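Local structure of putative redox protein (Lactobacillus casei, 2QL8) at residues 65-70 / 118-123; 58-63 / 79-84; 50-55 / 94-99; 112-117 / 133-138. The protein probably reduces organic hydroperoxides with paired cysteine thiols, working as a dimer, as the characterised OsmC and Ohr proteins do. All coordinates share one frame; numbering follows the deposited sequence. Where two conformers were deposited one is given.

Contact 1. Residues 65-70 / 118-123; sequences EAVEKE and ENRCPV. With BEZ (benzoic acid), chain C.
V67 and R120 mark the closest backbone approach, their CA atoms 9.5 Å apart, where the last turns of helix 48-70 face the joint between helix 107-120 and helix 122-127. R120 spans that gap and takes part in every contact between the two segments. Its chain is bent at chi3 (62°), which swings the guanidinium across to E70, whose own chain runs out extended from the opposite direction. The two groups meet end-on in a two-pronged salt bridge: NH1 of R120 bonds OE1 of E70 at 2.9 Å on the syn side of the carboxylate, nearly straight at 170°. R120 NH2 reaches E70 OE2, also at 2.9 Å, but from above the carboxylate, since the two planes are turned 32° apart.

NE and the second N-H of NH2 serve benzoic acid. R120 NE bonds O2 of the ligand at 2.9 Å and NH2 bonds its O1, so NH2 holds E70 and the ligand at once. With four bonds lying close to its plane, the guanidinium can hardly rotate. V67 CG2 sits over one of its faces, 3.8 Å from R120 NH1. Farther along the ligand, A66 CB comes within 3.7 Å of ring atom C2, and P122 CD packs beside C5.

The second subunit closes the site: its R89 forms a salt bridge with E70 OE2, and its A90 N bonds the ligand. This is a carboxylate-binding pocket at a dimer interface, a polar rim above an apolar ring site, next to the cysteine pair C59 and C121 that is probably the redox centre of this OsmC/Ohr fold.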
loop_
_atom_site.group_PDB
_atom_site.type_symbol
_atom_site.label_atom_id
_atom_site.label_comp_id
_atom_site.label_asym_id
_atom_site.label_seq_id
_atom_site.Cartn_x
_atom_site.Cartn_y
_atom_site.Cartn_z
ATOM N N GLU A 65 8.144 1.913 -16.735
ATOM C CA GLU A 65 9.427 1.473 -17.290
ATOM C C GLU A 65 9.212 0.326 -18.285
ATOM O O GLU A 65 9.806 0.292 -19.377
ATOM C CB GLU A 65 10.407 1.096 -16.173
ATOM C CG GLU A 65 11.765 0.727 -16.708
ATOM C CD GLU A 65 12.851 0.590 -15.643
ATOM O OE1 GLU A 65 12.537 0.583 -14.459
ATOM O OE2 GLU A 65 14.047 0.482 -16.039
ATOM N N ALA A 66 8.322 -0.602 -17.952
ATOM C CA ALA A 66 7.986 -1.725 -18.855
ATOM C C ALA A 66 7.346 -1.226 -20.157
ATOM O O ALA A 66 7.720 -1.652 -21.256
ATOM C CB ALA A 66 7.064 -2.779 -18.153
ATOM N N VAL A 67 6.420 -0.274 -20.041
ATOM C CA VAL A 67 5.769 0.348 -21.197
ATOM C C VAL A 67 6.770 1.083 -22.089
ATOM O O VAL A 67 6.780 0.900 -23.308
ATOM C CB VAL A 67 4.562 1.233 -20.786
ATOM C CG1 VAL A 67 4.058 2.104 -21.966
ATOM C CG2 VAL A 67 3.441 0.359 -20.181
ATOM N N GLU A 68 7.631 1.864 -21.473
ATOM C CA GLU A 68 8.673 2.574 -22.191
ATOM C C GLU A 68 9.513 1.593 -23.000
ATOM O O GLU A 68 9.781 1.807 -24.188
ATOM C CB GLU A 68 9.571 3.353 -21.228
ATOM C CG GLU A 68 8.942 4.599 -20.648
ATOM C CD GLU A 68 9.746 5.139 -19.483
ATOM O OE1 GLU A 68 10.209 4.307 -18.669
ATOM O OE2 GLU A 68 9.920 6.370 -19.415
ATOM N N LYS A 69 9.909 0.503 -22.357
ATOM C CA LYS A 69 10.753 -0.515 -23.018
ATOM C C LYS A 69 10.034 -1.197 -24.185
ATOM O O LYS A 69 10.629 -1.435 -25.226
ATOM C CB LYS A 69 11.324 -1.550 -22.048
ATOM C CG LYS A 69 12.391 -0.990 -21.142
ATOM C CD LYS A 69 12.878 -2.050 -20.177
ATOM C CE LYS A 69 13.735 -1.433 -19.063
ATOM N NZ LYS A 69 15.176 -1.745 -19.172
ATOM N N GLU A 70 8.749 -1.480 -24.033
ATOM C CA GLU A 70 7.948 -2.045 -25.115
ATOM C C GLU A 70 7.886 -1.094 -26.331
ATOM O O GLU A 70 7.721 -1.544 -27.476
ATOM C CB GLU A 70 6.509 -2.351 -24.630
ATOM C CG GLU A 70 6.461 -3.558 -23.744
ATOM C CD GLU A 70 5.137 -3.816 -23.044
ATOM O OE1 GLU A 70 4.203 -3.067 -23.290
ATOM O OE2 GLU A 70 5.045 -4.818 -22.280
ATOM N N GLU A 118 -2.102 2.890 -15.920
ATOM C CA GLU A 118 -3.277 2.876 -15.043
ATOM C C GLU A 118 -3.992 1.521 -15.113
ATOM O O GLU A 118 -4.422 0.985 -14.069
ATOM C CB GLU A 118 -4.273 3.976 -15.446
ATOM C CG GLU A 118 -5.502 4.054 -14.564
ATOM C CD GLU A 118 -6.522 5.095 -15.043
ATOM O OE1 GLU A 118 -6.352 5.726 -16.118
ATOM O OE2 GLU A 118 -7.521 5.242 -14.308
ATOM N N ASN A 119 -4.065 0.957 -16.339
ATOM C CA ASN A 119 -4.723 -0.307 -16.592
ATOM C C ASN A 119 -3.904 -1.530 -16.204
ATOM O O ASN A 119 -4.463 -2.602 -16.049
ATOM C CB ASN A 119 -5.061 -0.433 -18.070
ATOM C CG ASN A 119 -6.166 0.502 -18.493
ATOM O OD1 ASN A 119 -7.030 0.873 -17.672
ATOM N ND2 ASN A 119 -6.159 0.888 -19.782
ATOM N N ARG A 120 -2.578 -1.397 -16.161
ATOM C CA ARG A 120 -1.665 -2.530 -15.948
ATOM C C ARG A 120 -1.088 -2.642 -14.535
ATOM O O ARG A 120 -0.799 -3.730 -14.067
ATOM C CB ARG A 120 -0.525 -2.502 -16.966
ATOM C CG ARG A 120 -0.982 -2.875 -18.372
ATOM C CD ARG A 120 0.043 -2.588 -19.455
ATOM N NE ARG A 120 1.279 -3.352 -19.285
ATOM C CZ ARG A 120 2.203 -3.485 -20.248
ATOM N NH1 ARG A 120 2.015 -2.926 -21.440
ATOM N NH2 ARG A 120 3.303 -4.168 -20.051
ATOM N N CYS A 121 -0.901 -1.513 -13.871
ATOM C CA CYS A 121 -0.243 -1.485 -12.571
ATOM C C CYS A 121 -1.077 -2.237 -11.521
ATOM O O CYS A 121 -2.247 -1.900 -11.311
ATOM C CB CYS A 121 -0.054 -0.029 -12.154
ATOM S SG CYS A 121 0.361 0.251 -10.404
ATOM N N PRO A 122 -0.501 -3.301 -10.909
ATOM C CA PRO A 122 -1.300 -4.016 -9.886
ATOM C C PRO A 122 -1.915 -3.179 -8.767
ATOM O O PRO A 122 -3.051 -3.439 -8.378
ATOM C CB PRO A 122 -0.320 -5.067 -9.375
ATOM C CG PRO A 122 0.533 -5.371 -10.605
ATOM C CD PRO A 122 0.745 -4.041 -11.264
ATOM N N VAL A 123 -1.174 -2.218 -8.251
ATOM C CA VAL A 123 -1.703 -1.445 -7.114
ATOM C C VAL A 123 -2.834 -0.534 -7.623
ATOM O O VAL A 123 -3.857 -0.374 -6.974
ATOM C CB VAL A 123 -0.609 -0.685 -6.328
ATOM C CG1 VAL A 123 -1.251 0.113 -5.151
ATOM C CG2 VAL A 123 0.492 -1.659 -5.807
HETATM C C BEZ C . 3.314 -5.119 -16.832
HETATM O O1 BEZ C . 3.862 -5.835 -17.749
HETATM O O2 BEZ C . 2.185 -4.824 -16.912
HETATM C C1 BEZ C . 4.012 -4.701 -15.582
HETATM C C2 BEZ C . 5.415 -4.791 -15.561
HETATM C C3 BEZ C . 6.093 -4.420 -14.401
HETATM C C4 BEZ C . 5.366 -3.969 -13.290
HETATM C C5 BEZ C . 3.966 -3.893 -13.331
HETATM C C6 BEZ C . 3.269 -4.230 -14.445
#

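Contact 2. Residues 58-63 / 79-84; sequences TCLEAT and VRVKVA. With BEZ (benzoic acid), chain C.
L60 reaches V79 with CG set anti to its own carbonyl carbon (chi1 -81°), which throws the isobutyl group off helix 58-63 and onto strand 79-84. E61 leaves the next position with CG anti to the backbone N, then folds at chi2, 76°, to lay its carboxylate along one branch of V79. The helix and strand segments run nearly antiparallel, 155° between their directions, with axes 8.1 Å apart.

V79 fits against two consecutive helix residues. Its CG1 packs on L60, 3.8 Å from L60 CD1, the two side chains crossing at about a right angle. CG2 of V79 touches both L60 CB and, at 3.5 Å, E61 OE1, a carboxylate oxygen resting on a methyl. V81, the next inward-facing strand residue, only just reaches L60 CD1. The other carboxylate oxygen, E61 OE2, has a weak hydrogen bond to H75.

T63 lies on a different side of the helix. Its hydroxyl turns back to give a hydrogen bond to C59 O, with OG1 at 2.7 Å and well above the carbonyl plane. The backbone N of T63 reaches C59 O from the opposite face, so two donors grip one oxygen. The same OG1 comes 3.0 Å from C5 of benzoic acid.

The chemistry is therefore split around the helix: aliphatic packing, with one carboxylate oxygen against a methyl, seats it on the sheet, while on the ligand side T63 spends its proton on the backbone, leaving the hydroxyl oxygen over the face of the benzoic acid ring without donating to the ligand.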
loop_
_atom_site.group_PDB
_atom_site.type_symbol
_atom_site.label_atom_id
_atom_site.label_comp_id
_atom_site.label_asym_id
_atom_site.label_seq_id
_atom_site.Cartn_x
_atom_site.Cartn_y
_atom_site.Cartn_z
ATOM N N THR A 58 6.006 3.312 -6.678
ATOM C CA THR A 58 6.973 2.322 -7.161
ATOM C C THR A 58 6.357 1.408 -8.200
ATOM O O THR A 58 7.003 1.096 -9.222
ATOM C CB THR A 58 7.591 1.542 -5.974
ATOM O OG1 THR A 58 8.246 2.478 -5.104
ATOM C CG2 THR A 58 8.577 0.478 -6.427
ATOM N N CYS A 59 5.123 0.968 -7.937
ATOM C CA CYS A 59 4.461 0.070 -8.873
ATOM C C CYS A 59 4.152 0.763 -10.219
ATOM O O CYS A 59 4.403 0.201 -11.318
ATOM C CB CYS A 59 3.191 -0.509 -8.273
ATOM S SG CYS A 59 2.595 -1.996 -9.070
ATOM N N LEU A 60 3.658 1.993 -10.136
ATOM C CA LEU A 60 3.375 2.750 -11.331
ATOM C C LEU A 60 4.651 2.987 -12.138
ATOM O O LEU A 60 4.665 2.854 -13.372
ATOM C CB LEU A 60 2.686 4.073 -11.018
ATOM C CG LEU A 60 1.175 4.022 -10.773
ATOM C CD1 LEU A 60 0.686 5.357 -10.085
ATOM C CD2 LEU A 60 0.352 3.650 -12.022
ATOM N N GLU A 61 5.724 3.342 -11.427
ATOM C CA GLU A 61 6.999 3.638 -12.062
ATOM C C GLU A 61 7.558 2.375 -12.761
ATOM O O GLU A 61 8.073 2.445 -13.890
ATOM C CB GLU A 61 7.977 4.227 -11.045
ATOM C CG GLU A 61 9.384 4.585 -11.624
ATOM C CD GLU A 61 9.415 5.849 -12.463
ATOM O OE1 GLU A 61 8.347 6.301 -12.947
ATOM O OE2 GLU A 61 10.573 6.359 -12.631
ATOM N N ALA A 62 7.458 1.218 -12.099
ATOM C CA ALA A 62 7.888 -0.072 -12.692
ATOM C C ALA A 62 7.073 -0.388 -13.927
ATOM O O ALA A 62 7.590 -0.870 -14.952
ATOM C CB ALA A 62 7.786 -1.223 -11.683
ATOM N N THR A 63 5.771 -0.142 -13.837
ATOM C CA THR A 63 4.885 -0.418 -14.968
ATOM C C THR A 63 5.244 0.506 -16.152
ATOM O O THR A 63 5.318 0.066 -17.298
ATOM C CB THR A 63 3.376 -0.274 -14.605
ATOM O OG1 THR A 63 3.093 -0.983 -13.408
ATOM C CG2 THR A 63 2.437 -0.743 -15.739
ATOM N N VAL A 79 6.938 9.205 -11.085
ATOM C CA VAL A 79 5.591 9.165 -10.500
ATOM C C VAL A 79 5.643 9.784 -9.095
ATOM O O VAL A 79 6.539 9.466 -8.308
ATOM C CB VAL A 79 5.047 7.704 -10.428
ATOM C CG1 VAL A 79 3.647 7.661 -9.809
ATOM C CG2 VAL A 79 5.075 7.053 -11.842
ATOM N N ARG A 80 4.650 10.617 -8.810
ATOM C CA ARG A 80 4.422 11.174 -7.484
ATOM C C ARG A 80 3.019 10.807 -7.053
ATOM O O ARG A 80 2.072 10.976 -7.809
ATOM C CB ARG A 80 4.554 12.708 -7.539
ATOM C CG ARG A 80 4.235 13.329 -6.186
ATOM C CD ARG A 80 4.712 14.772 -6.150
ATOM N NE ARG A 80 3.943 15.624 -7.036
ATOM C CZ ARG A 80 4.070 16.957 -7.033
ATOM N NH1 ARG A 80 4.947 17.518 -6.203
ATOM N NH2 ARG A 80 3.352 17.727 -7.858
ATOM N N VAL A 81 2.867 10.307 -5.825
ATOM C CA VAL A 81 1.566 9.949 -5.306
ATOM C C VAL A 81 1.339 10.764 -4.040
ATOM O O VAL A 81 2.161 10.727 -3.117
ATOM C CB VAL A 81 1.462 8.413 -5.014
ATOM C CG1 VAL A 81 0.164 8.072 -4.275
ATOM C CG2 VAL A 81 1.624 7.605 -6.326
ATOM N N LYS A 82 0.182 11.418 -4.004
ATOM C CA LYS A 82 -0.256 12.111 -2.787
ATOM C C LYS A 82 -1.345 11.284 -2.122
ATOM O O LYS A 82 -2.235 10.760 -2.782
ATOM C CB LYS A 82 -0.766 13.519 -3.120
ATOM C CG LYS A 82 -1.078 14.398 -1.894
ATOM C CD LYS A 82 -1.545 15.772 -2.364
ATOM C CE LYS A 82 -1.825 16.732 -1.208
ATOM N NZ LYS A 82 -1.936 18.139 -1.740
ATOM N N VAL A 83 -1.241 11.142 -0.795
ATOM C CA VAL A 83 -2.249 10.413 -0.028
ATOM C C VAL A 83 -2.740 11.351 1.083
ATOM O O VAL A 83 -1.919 11.948 1.792
ATOM C CB VAL A 83 -1.692 9.098 0.595
ATOM C CG1 VAL A 83 -2.785 8.346 1.384
ATOM C CG2 VAL A 83 -1.090 8.209 -0.508
ATOM N N ALA A 84 -4.060 11.460 1.191
ATOM C CA ALA A 84 -4.731 12.247 2.225
ATOM C C ALA A 84 -5.490 11.322 3.194
ATOM O O ALA A 84 -6.090 10.339 2.782
ATOM C CB ALA A 84 -5.690 13.254 1.588
HETATM C C BEZ C . 3.314 -5.119 -16.832
HETATM O O1 BEZ C . 3.862 -5.835 -17.749
HETATM O O2 BEZ C . 2.185 -4.824 -16.912
HETATM C C1 BEZ C . 4.012 -4.701 -15.582
HETATM C C2 BEZ C . 5.415 -4.791 -15.561
HETATM C C3 BEZ C . 6.093 -4.420 -14.401
HETATM C C4 BEZ C . 5.366 -3.969 -13.290
HETATM C C5 BEZ C . 3.966 -3.893 -13.331
HETATM C C6 BEZ C . 3.269 -4.230 -14.445
#

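Contact 3. Residues 50-55 / 94-99; sequences QLLGLS and FLVHAQ
L52 is the single residue by which helix segment 50-55 touches strand 94-99, and the contact is wholly apolar. Its CG stands anti to the backbone N (chi1 180°) and the chain turns at chi2, 58°, which sends CD2 down between F94 and V96, two residues on the same face of the strand. The methyl rests 3.9 Å from V96 CG2, the branch of V96 that lies anti to its carbonyl carbon, and the two side chains cross at about a right angle. On the other flank L52 CD2 comes 4.2 Å from F94 CD2. It approaches the phenyl ring at the edge, close to the ring plane, so there is no CH-pi contact with the face here. Only 99 Å² is buried between the segments, summed over both, yet the three residues that touch are all buried.

Hydrogen bonding keeps within each element or goes to other partners. In the helix, L54 N bonds Q50 O at 2.8 Å and S55 N bonds L51 O at 2.9 Å. Along the strand, H97 points to the far face of the sheet, where its ND1 bonds T134 OG1.

Strand 91-102 is the middle of the three strands this chain contributes to the sheet, backbone-bonded to strand 77-88 on one flank and to strand 133-137 on the other. Helix 48-70 packs on its face, L56 reaching V96 and P48 and E49 reaching F94, while V81 and Y133 flank V96 and F85 flanks F94 within the sheet. L126 and P122 of the second subunit close in on L52 and F94 respectively.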
loop_
_atom_site.group_PDB
_atom_site.type_symbol
_atom_site.label_atom_id
_atom_site.label_comp_id
_atom_site.label_asym_id
_atom_site.label_seq_id
_atom_site.Cartn_x
_atom_site.Cartn_y
_atom_site.Cartn_z
ATOM N N GLN A 50 1.967 7.094 3.955
ATOM C CA GLN A 50 3.273 7.139 3.307
ATOM C C GLN A 50 3.605 5.796 2.623
ATOM O O GLN A 50 4.107 5.751 1.485
ATOM C CB GLN A 50 4.375 7.501 4.289
ATOM C CG GLN A 50 4.337 8.973 4.752
ATOM C CD GLN A 50 5.481 9.339 5.679
ATOM O OE1 GLN A 50 6.327 8.503 6.012
ATOM N NE2 GLN A 50 5.512 10.624 6.097
ATOM N N LEU A 51 3.396 4.707 3.356
ATOM C CA LEU A 51 3.738 3.377 2.870
ATOM C C LEU A 51 2.925 3.041 1.618
ATOM O O LEU A 51 3.469 2.481 0.646
ATOM C CB LEU A 51 3.588 2.337 3.979
ATOM C CG LEU A 51 4.662 2.410 5.070
ATOM C CD1 LEU A 51 4.138 1.706 6.366
ATOM C CD2 LEU A 51 5.987 1.837 4.565
ATOM N N LEU A 52 1.649 3.383 1.614
ATOM C CA LEU A 52 0.802 3.245 0.428
ATOM C C LEU A 52 1.287 4.062 -0.756
ATOM O O LEU A 52 1.374 3.585 -1.881
ATOM C CB LEU A 52 -0.645 3.549 0.737
ATOM C CG LEU A 52 -1.679 3.463 -0.393
ATOM C CD1 LEU A 52 -1.662 2.026 -0.993
ATOM C CD2 LEU A 52 -3.100 3.860 0.018
ATOM N N GLY A 53 1.648 5.312 -0.503
ATOM C CA GLY A 53 2.215 6.136 -1.552
ATOM C C GLY A 53 3.518 5.575 -2.127
ATOM O O GLY A 53 3.748 5.602 -3.345
ATOM N N LEU A 54 4.391 5.084 -1.260
ATOM C CA LEU A 54 5.625 4.432 -1.691
ATOM C C LEU A 54 5.331 3.187 -2.534
ATOM O O LEU A 54 5.982 2.945 -3.555
ATOM C CB LEU A 54 6.535 4.075 -0.493
ATOM C CG LEU A 54 7.152 5.250 0.307
ATOM C CD1 LEU A 54 7.710 4.792 1.673
ATOM C CD2 LEU A 54 8.238 5.974 -0.548
ATOM N N SER A 55 4.350 2.408 -2.103
ATOM C CA SER A 55 3.943 1.226 -2.869
ATOM C C SER A 55 3.439 1.592 -4.278
ATOM O O SER A 55 3.912 1.038 -5.307
ATOM C CB SER A 55 2.855 0.438 -2.125
ATOM O OG SER A 55 2.404 -0.675 -2.892
ATOM N N PHE A 94 -8.734 7.109 3.250
ATOM C CA PHE A 94 -7.609 7.671 2.526
ATOM C C PHE A 94 -8.071 8.051 1.112
ATOM O O PHE A 94 -8.871 7.330 0.476
ATOM C CB PHE A 94 -6.453 6.681 2.379
ATOM C CG PHE A 94 -5.731 6.329 3.643
ATOM C CD1 PHE A 94 -5.995 6.928 4.880
ATOM C CD2 PHE A 94 -4.760 5.354 3.603
ATOM C CE1 PHE A 94 -5.294 6.556 5.995
ATOM C CE2 PHE A 94 -4.081 4.961 4.762
ATOM C CZ PHE A 94 -4.380 5.568 5.950
ATOM N N LEU A 95 -7.529 9.168 0.628
ATOM C CA LEU A 95 -7.637 9.563 -0.789
ATOM C C LEU A 95 -6.263 9.437 -1.411
ATOM O O LEU A 95 -5.259 9.709 -0.766
ATOM C CB LEU A 95 -8.097 11.024 -0.930
ATOM C CG LEU A 95 -9.422 11.394 -0.241
ATOM C CD1 LEU A 95 -9.591 12.931 -0.354
ATOM C CD2 LEU A 95 -10.648 10.653 -0.749
ATOM N N VAL A 96 -6.220 9.010 -2.678
ATOM C CA VAL A 96 -4.964 8.765 -3.360
ATOM C C VAL A 96 -4.987 9.436 -4.749
ATOM O O VAL A 96 -5.948 9.270 -5.526
ATOM C CB VAL A 96 -4.741 7.247 -3.574
ATOM C CG1 VAL A 96 -3.398 6.995 -4.310
ATOM C CG2 VAL A 96 -4.845 6.469 -2.217
ATOM N N HIS A 97 -3.969 10.237 -5.012
ATOM C CA HIS A 97 -3.856 10.936 -6.301
ATOM C C HIS A 97 -2.459 10.747 -6.879
ATOM O O HIS A 97 -1.464 11.156 -6.247
ATOM C CB HIS A 97 -4.159 12.436 -6.157
ATOM C CG HIS A 97 -4.117 13.139 -7.478
ATOM N ND1 HIS A 97 -5.069 12.928 -8.454
ATOM C CD2 HIS A 97 -3.231 14.029 -7.983
ATOM C CE1 HIS A 97 -4.770 13.680 -9.509
ATOM N NE2 HIS A 97 -3.654 14.337 -9.252
ATOM N N ALA A 98 -2.372 10.117 -8.068
ATOM C CA ALA A 98 -1.082 9.869 -8.688
ATOM C C ALA A 98 -0.874 10.878 -9.838
ATOM O O ALA A 98 -1.814 11.213 -10.565
ATOM C CB ALA A 98 -1.004 8.431 -9.240
ATOM N N GLN A 99 0.373 11.312 -9.973
ATOM C CA GLN A 99 0.801 12.172 -11.073
ATOM C C GLN A 99 1.938 11.482 -11.793
ATOM O O GLN A 99 2.917 11.053 -11.174
ATOM C CB GLN A 99 1.243 13.540 -10.532
ATOM C CG GLN A 99 0.096 14.361 -9.991
ATOM C CD GLN A 99 0.557 15.686 -9.474
ATOM O OE1 GLN A 99 1.652 15.788 -8.938
ATOM N NE2 GLN A 99 -0.255 16.705 -9.664
#

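Contact 4. Residues 112-117 / 133-138; sequences AFTNEI and YTIETV
T114 meets I135 and T137 without a ring or carboxylate between them; the flat groups nearby face other partners. The F113 ring meets the imidazole of H71 with the planes about 45° apart, the Y133 ring lies against L56 and V96 and bonds S124 through its hydroxyl, and the E136 carboxylate bonds H97 and Q99.

T114 makes the contact with its two branches. OG1 lies 2.8 Å from T137 OG1, a hydroxyl-to-hydroxyl hydrogen bond, and T114 OG1 is also bonded to A110 O one turn back in the helix. CG2 of T114, anti to the backbone N, points instead at I135 and sits 3.9 Å from both its CG1 and its CD1. The same T137 hydroxyl oxygen comes 3.2 Å from T114 CB, so the two threonines fit closely as they slide past each other in opposite directions.

Helix segment 112-117 runs nearly antiparallel to strand 133-137, at 154°, with axes 8.4 Å apart. Since strands 91-102 and 133-137 lie side by side in parallel, with helices 107-120 and 122-127 linking them, this is the helix-to-strand packing of a beta-alpha-beta crossover.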
loop_
_atom_site.group_PDB
_atom_site.type_symbol
_atom_site.label_atom_id
_atom_site.label_comp_id
_atom_site.label_asym_id
_atom_site.label_seq_id
_atom_site.Cartn_x
_atom_site.Cartn_y
_atom_site.Cartn_z
ATOM N N ALA A 112 -0.942 8.863 -23.115
ATOM C CA ALA A 112 -1.192 7.514 -23.577
ATOM C C ALA A 112 -0.496 6.521 -22.651
ATOM O O ALA A 112 -1.079 5.490 -22.290
ATOM C CB ALA A 112 -0.726 7.360 -25.027
ATOM N N PHE A 113 0.751 6.813 -22.287
ATOM C CA PHE A 113 1.503 5.898 -21.394
ATOM C C PHE A 113 0.823 5.859 -20.030
ATOM O O PHE A 113 0.818 4.813 -19.377
ATOM C CB PHE A 113 2.961 6.335 -21.244
ATOM C CG PHE A 113 3.824 6.072 -22.442
ATOM C CD1 PHE A 113 3.338 5.558 -23.634
ATOM C CD2 PHE A 113 5.177 6.348 -22.338
ATOM C CE1 PHE A 113 4.225 5.342 -24.698
ATOM C CE2 PHE A 113 6.061 6.129 -23.418
ATOM C CZ PHE A 113 5.572 5.602 -24.568
ATOM N N THR A 114 0.299 6.996 -19.575
ATOM C CA THR A 114 -0.397 7.054 -18.259
ATOM C C THR A 114 -1.631 6.166 -18.283
ATOM O O THR A 114 -1.874 5.421 -17.336
ATOM C CB THR A 114 -0.723 8.511 -17.829
ATOM O OG1 THR A 114 0.472 9.301 -17.837
ATOM C CG2 THR A 114 -1.361 8.567 -16.451
ATOM N N ASN A 115 -2.409 6.235 -19.361
ATOM C CA ASN A 115 -3.561 5.370 -19.525
ATOM C C ASN A 115 -3.143 3.893 -19.506
ATOM O O ASN A 115 -3.856 3.053 -18.899
ATOM C CB ASN A 115 -4.362 5.689 -20.798
ATOM C CG ASN A 115 -4.992 7.063 -20.779
ATOM O OD1 ASN A 115 -5.218 7.656 -19.724
ATOM N ND2 ASN A 115 -5.318 7.580 -21.976
ATOM N N GLU A 116 -2.043 3.569 -20.199
ATOM C CA GLU A 116 -1.534 2.198 -20.277
ATOM C C GLU A 116 -1.208 1.687 -18.873
ATOM O O GLU A 116 -1.577 0.580 -18.499
ATOM C CB GLU A 116 -0.248 2.080 -21.134
ATOM C CG GLU A 116 -0.451 1.963 -22.674
ATOM C CD GLU A 116 0.795 1.442 -23.372
ATOM O OE1 GLU A 116 1.186 0.251 -23.181
ATOM O OE2 GLU A 116 1.410 2.260 -24.078
ATOM N N ILE A 117 -0.449 2.503 -18.108
ATOM C CA ILE A 117 0.022 2.055 -16.785
ATOM C C ILE A 117 -1.143 1.987 -15.784
ATOM O O ILE A 117 -1.187 1.128 -14.908
ATOM C CB ILE A 117 1.264 2.801 -16.242
ATOM C CG1 ILE A 117 0.937 4.217 -15.730
ATOM C CG2 ILE A 117 2.445 2.790 -17.271
ATOM C CD1 ILE A 117 2.155 4.966 -15.160
ATOM N N TYR A 133 -9.440 7.117 -5.724
ATOM C CA TYR A 133 -8.183 7.137 -6.456
ATOM C C TYR A 133 -8.351 7.823 -7.797
ATOM O O TYR A 133 -9.219 7.448 -8.580
ATOM C CB TYR A 133 -7.745 5.683 -6.678
ATOM C CG TYR A 133 -6.542 5.497 -7.590
ATOM C CD1 TYR A 133 -5.396 6.254 -7.469
ATOM C CD2 TYR A 133 -6.565 4.489 -8.540
ATOM C CE1 TYR A 133 -4.296 6.041 -8.312
ATOM C CE2 TYR A 133 -5.513 4.289 -9.379
ATOM C CZ TYR A 133 -4.382 5.052 -9.283
ATOM O OH TYR A 133 -3.299 4.811 -10.123
ATOM N N THR A 134 -7.460 8.771 -8.032
ATOM C CA THR A 134 -7.356 9.502 -9.302
ATOM C C THR A 134 -5.916 9.519 -9.786
ATOM O O THR A 134 -4.969 9.407 -9.001
ATOM C CB THR A 134 -7.908 10.955 -9.130
ATOM O OG1 THR A 134 -7.307 11.570 -7.992
ATOM C CG2 THR A 134 -9.419 10.924 -8.956
ATOM N N ILE A 135 -5.755 9.704 -11.109
ATOM C CA ILE A 135 -4.459 9.722 -11.734
ATOM C C ILE A 135 -4.481 10.768 -12.854
ATOM O O ILE A 135 -5.496 10.902 -13.549
ATOM C CB ILE A 135 -4.031 8.291 -12.240
ATOM C CG1 ILE A 135 -2.617 8.302 -12.786
ATOM C CG2 ILE A 135 -5.031 7.720 -13.225
ATOM C CD1 ILE A 135 -2.013 6.905 -12.980
ATOM N N GLU A 136 -3.367 11.453 -13.019
ATOM C CA GLU A 136 -3.231 12.451 -14.074
ATOM C C GLU A 136 -1.799 12.462 -14.615
ATOM O O GLU A 136 -0.865 12.044 -13.957
ATOM C CB GLU A 136 -3.625 13.837 -13.564
ATOM C CG GLU A 136 -2.656 14.407 -12.630
ATOM C CD GLU A 136 -2.942 15.884 -12.252
ATOM O OE1 GLU A 136 -3.376 16.698 -13.100
ATOM O OE2 GLU A 136 -2.677 16.235 -11.103
ATOM N N THR A 137 -1.654 13.038 -15.820
ATOM C CA THR A 137 -0.389 13.256 -16.476
ATOM C C THR A 137 -0.024 14.711 -16.290
ATOM O O THR A 137 -0.868 15.575 -16.451
ATOM C CB THR A 137 -0.502 12.938 -17.987
ATOM O OG1 THR A 137 -1.072 11.627 -18.155
ATOM C CG2 THR A 137 0.867 13.037 -18.648
ATOM N N VAL A 138 1.233 14.933 -15.942
ATOM C CA VAL A 138 1.791 16.262 -15.725
ATOM C C VAL A 138 3.099 16.423 -16.484
ATOM O O VAL A 138 3.736 15.461 -16.894
ATOM C CB VAL A 138 1.994 16.533 -14.219
ATOM C CG1 VAL A 138 0.652 16.392 -13.492
ATOM C CG2 VAL A 138 3.105 15.621 -13.629
#

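How the contacts relate
Contacts 2 and 3 form the buried centre: both set helix 48-70 against neighbouring strands of one sheet, largely through leucine and valine methyls, and L60 CD1 packs 3.6 Å from A98 CB between them. Contacts 1 and 4 lie farther out, each about 13 Å from the chain centre, share helix 107-120, and add polar bonds, charged and ligand-directed in contact 1, hydroxyl-based in contact 4. V67 joins them by packing on F113, E116 and I117. Contacts 1 and 2 flank the same benzoic acid molecule, and their cysteines approach with C121 SG 3.4 Å from C59 SG. The second subunit reaches contacts 1, 2 and 3, whereas contact 4 stays within its own chain.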